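Local structure of mitomycin biosynthesis 6-O-methyltransferase (Streptomyces lavendulae, 3GWZ) at residues Glu243-Arg248 with Asp252-Leu257. The protein transfers the S-methyl group of S-adenosyl-L-methionine to 6-demethylmitomycins A and B, installing the quinone methoxy group of the mitomycins. Numbering follows the deposited sequence.
With CA (calcium ion), chain E.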
loop_
_atom_site.group_PDB
_atom_site.type_symbol
_atom_site.label_atom_id
_atom_site.label_comp_id
_atom_site.label_asym_id
_atom_site.label_seq_id
_atom_site.Cartn_x
_atom_site.Cartn_y
_atom_site.Cartn_z
ATOM N N GLU A 243 13.018 16.201 -8.689
ATOM C CA GLU A 243 12.986 14.999 -7.868
ATOM C C GLU A 243 12.662 13.730 -8.685
ATOM O O GLU A 243 13.334 12.704 -8.544
ATOM C CB GLU A 243 12.018 15.146 -6.691
ATOM C CG GLU A 243 11.943 13.875 -5.822
ATOM C CD GLU A 243 10.958 13.990 -4.663
ATOM O OE1 GLU A 243 10.581 15.125 -4.304
ATOM O OE2 GLU A 243 10.567 12.939 -4.106
ATOM N N LEU A 244 11.640 13.802 -9.534
ATOM C CA LEU A 244 11.250 12.656 -10.363
ATOM C C LEU A 244 12.370 12.247 -11.315
ATOM O O LEU A 244 12.745 11.064 -11.390
ATOM C CB LEU A 244 9.956 12.951 -11.136
ATOM C CG LEU A 244 9.413 11.895 -12.113
ATOM C CD1 LEU A 244 7.902 12.044 -12.327
ATOM C CD2 LEU A 244 10.143 11.929 -13.459
ATOM N N LEU A 245 12.926 13.228 -12.020
ATOM C CA LEU A 245 13.978 12.954 -12.988
ATOM C C LEU A 245 15.266 12.465 -12.322
ATOM O O LEU A 245 15.935 11.576 -12.837
ATOM C CB LEU A 245 14.246 14.194 -13.850
ATOM C CG LEU A 245 13.139 14.512 -14.868
ATOM C CD1 LEU A 245 13.196 15.972 -15.338
ATOM C CD2 LEU A 245 13.198 13.561 -16.065
ATOM N N THR A 246 15.613 13.042 -11.178
ATOM C CA THR A 246 16.837 12.644 -10.491
ATOM C C THR A 246 16.745 11.207 -9.971
ATOM O O THR A 246 17.673 10.412 -10.150
ATOM C CB THR A 246 17.153 13.601 -9.343
ATOM O OG1 THR A 246 17.330 14.921 -9.875
ATOM C CG2 THR A 246 18.419 13.166 -8.610
ATOM N N GLY A 247 15.620 10.877 -9.340
ATOM C CA GLY A 247 15.417 9.547 -8.783
ATOM C C GLY A 247 15.274 8.466 -9.836
ATOM O O GLY A 247 15.376 7.270 -9.534
ATOM N N ARG A 248 15.022 8.876 -11.077
ATOM C CA ARG A 248 14.996 7.930 -12.184
ATOM C C ARG A 248 16.340 7.899 -12.930
ATOM O O ARG A 248 16.457 7.311 -14.000
ATOM C CB ARG A 248 13.811 8.200 -13.118
ATOM C CG ARG A 248 12.500 7.595 -12.573
ATOM C CD ARG A 248 11.274 8.025 -13.348
ATOM N NE ARG A 248 11.283 7.536 -14.728
ATOM C CZ ARG A 248 10.279 7.704 -15.580
ATOM N NH1 ARG A 248 9.184 8.339 -15.182
ATOM N NH2 ARG A 248 10.362 7.236 -16.824
ATOM N N ASP A 252 21.608 13.893 -15.049
ATOM C CA ASP A 252 22.713 14.330 -15.906
ATOM C C ASP A 252 22.312 14.440 -17.382
ATOM O O ASP A 252 23.132 14.796 -18.228
ATOM C CB ASP A 252 23.951 13.439 -15.733
ATOM C CG ASP A 252 23.705 12.002 -16.143
ATOM O OD1 ASP A 252 22.549 11.658 -16.481
ATOM O OD2 ASP A 252 24.672 11.207 -16.116
ATOM N N ARG A 253 21.053 14.141 -17.694
ATOM C CA ARG A 253 20.587 14.231 -19.079
ATOM C C ARG A 253 19.472 15.260 -19.261
ATOM O O ARG A 253 19.044 15.531 -20.382
ATOM C CB ARG A 253 20.120 12.869 -19.595
ATOM C CG ARG A 253 21.252 11.880 -19.855
ATOM C CD ARG A 253 20.712 10.558 -20.369
ATOM N NE ARG A 253 20.059 10.708 -21.666
ATOM C CZ ARG A 253 19.147 9.865 -22.132
ATOM N NH1 ARG A 253 18.782 8.817 -21.397
ATOM N NH2 ARG A 253 18.597 10.072 -23.324
ATOM N N CYS A 254 18.992 15.825 -18.165
ATOM C CA CYS A 254 17.914 16.804 -18.265
ATOM C C CYS A 254 18.170 18.003 -17.365
ATOM O O CYS A 254 18.250 17.880 -16.149
ATOM C CB CYS A 254 16.560 16.166 -17.939
ATOM S SG CYS A 254 15.107 17.192 -18.414
ATOM N N GLU A 255 18.305 19.165 -17.981
ATOM C CA GLU A 255 18.409 20.404 -17.238
ATOM C C GLU A 255 17.014 20.825 -16.770
ATOM O O GLU A 255 16.047 20.704 -17.518
ATOM C CB GLU A 255 19.002 21.490 -18.131
ATOM C CG GLU A 255 18.868 22.893 -17.560
ATOM C CD GLU A 255 19.430 23.947 -18.494
ATOM O OE1 GLU A 255 18.909 25.085 -18.497
ATOM O OE2 GLU A 255 20.389 23.626 -19.233
ATOM N N ILE A 256 16.932 21.311 -15.537
ATOM C CA ILE A 256 15.700 21.874 -14.986
ATOM C C ILE A 256 15.726 23.399 -15.079
ATOM O O ILE A 256 16.630 24.046 -14.558
ATOM C CB ILE A 256 15.550 21.524 -13.498
ATOM C CG1 ILE A 256 15.618 20.005 -13.272
ATOM C CG2 ILE A 256 14.273 22.130 -12.940
ATOM C CD1 ILE A 256 14.570 19.214 -14.025
ATOM N N LEU A 257 14.719 23.970 -15.723
ATOM C CA LEU A 257 14.634 25.412 -15.916
ATOM C C LEU A 257 13.375 25.975 -15.273
ATOM O O LEU A 257 12.292 25.908 -15.855
ATOM C CB LEU A 257 14.635 25.733 -17.409
ATOM C CG LEU A 257 14.485 27.211 -17.773
ATOM C CD1 LEU A 257 15.550 28.052 -17.064
ATOM C CD2 LEU A 257 14.555 27.390 -19.290
HETATM CA CA CA E . 23.438 9.009 -17.447
HETATM O O HOH W 1 20.882 9.416 -17.539
HETATM O O HOH W 2 24.414 10.177 -19.525
#
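L245 and C254 are the residues whose CA atoms come nearest, 7.6 Å apart, between the end of helix 235-247 and the start of strand 254-258, with no hydrogen bond linking the two segments. These are the last two elements of a beta-alpha-beta unit that begins with strand 228-233, part of the Rossmann-like sheet of class I methyltransferases, and they illustrate how a crossover helix can be seated on an edge strand by a few apolar atoms. One methyl does the work: CD1 of L245 reaches the strand and touches two residues of the same strand face, C254 and I256. Its contact with C254 is to SG, at 3.8 Å; a chi1 of -166° swings the thiol anti to the backbone N, beside the carbonyl carbon, where it meets this methyl. C254 also packs on M217 and L221 of helix 215-223. I256 meets CD1 of L245 with its own CD1, again at 3.8 Å, the two side chains crossing at a slant. I256 also rests on A238 and R242, earlier in the crossover helix. E255, between these two, turns the other way. Strand 228-233 ends at E233, which binds S-adenosyl-L-methionine and whose side chain lies about 7 Å from that of I256. One residue before C254, R253 directs NH2 to the carbonyl oxygens of L227 and L221. The turn into the strand faces the second subunit: D252 and D107 of that neighbouring subunit both bind a calcium ion, joining the two chains. Both carboxylate oxygens of D252 face the calcium, OD2 at 2.9 Å and OD1 hardly farther at 3.0 Å, long distances for this metal that suggest a loose hold. A calcium-bound water also donates a hydrogen bond to OD1 of D252.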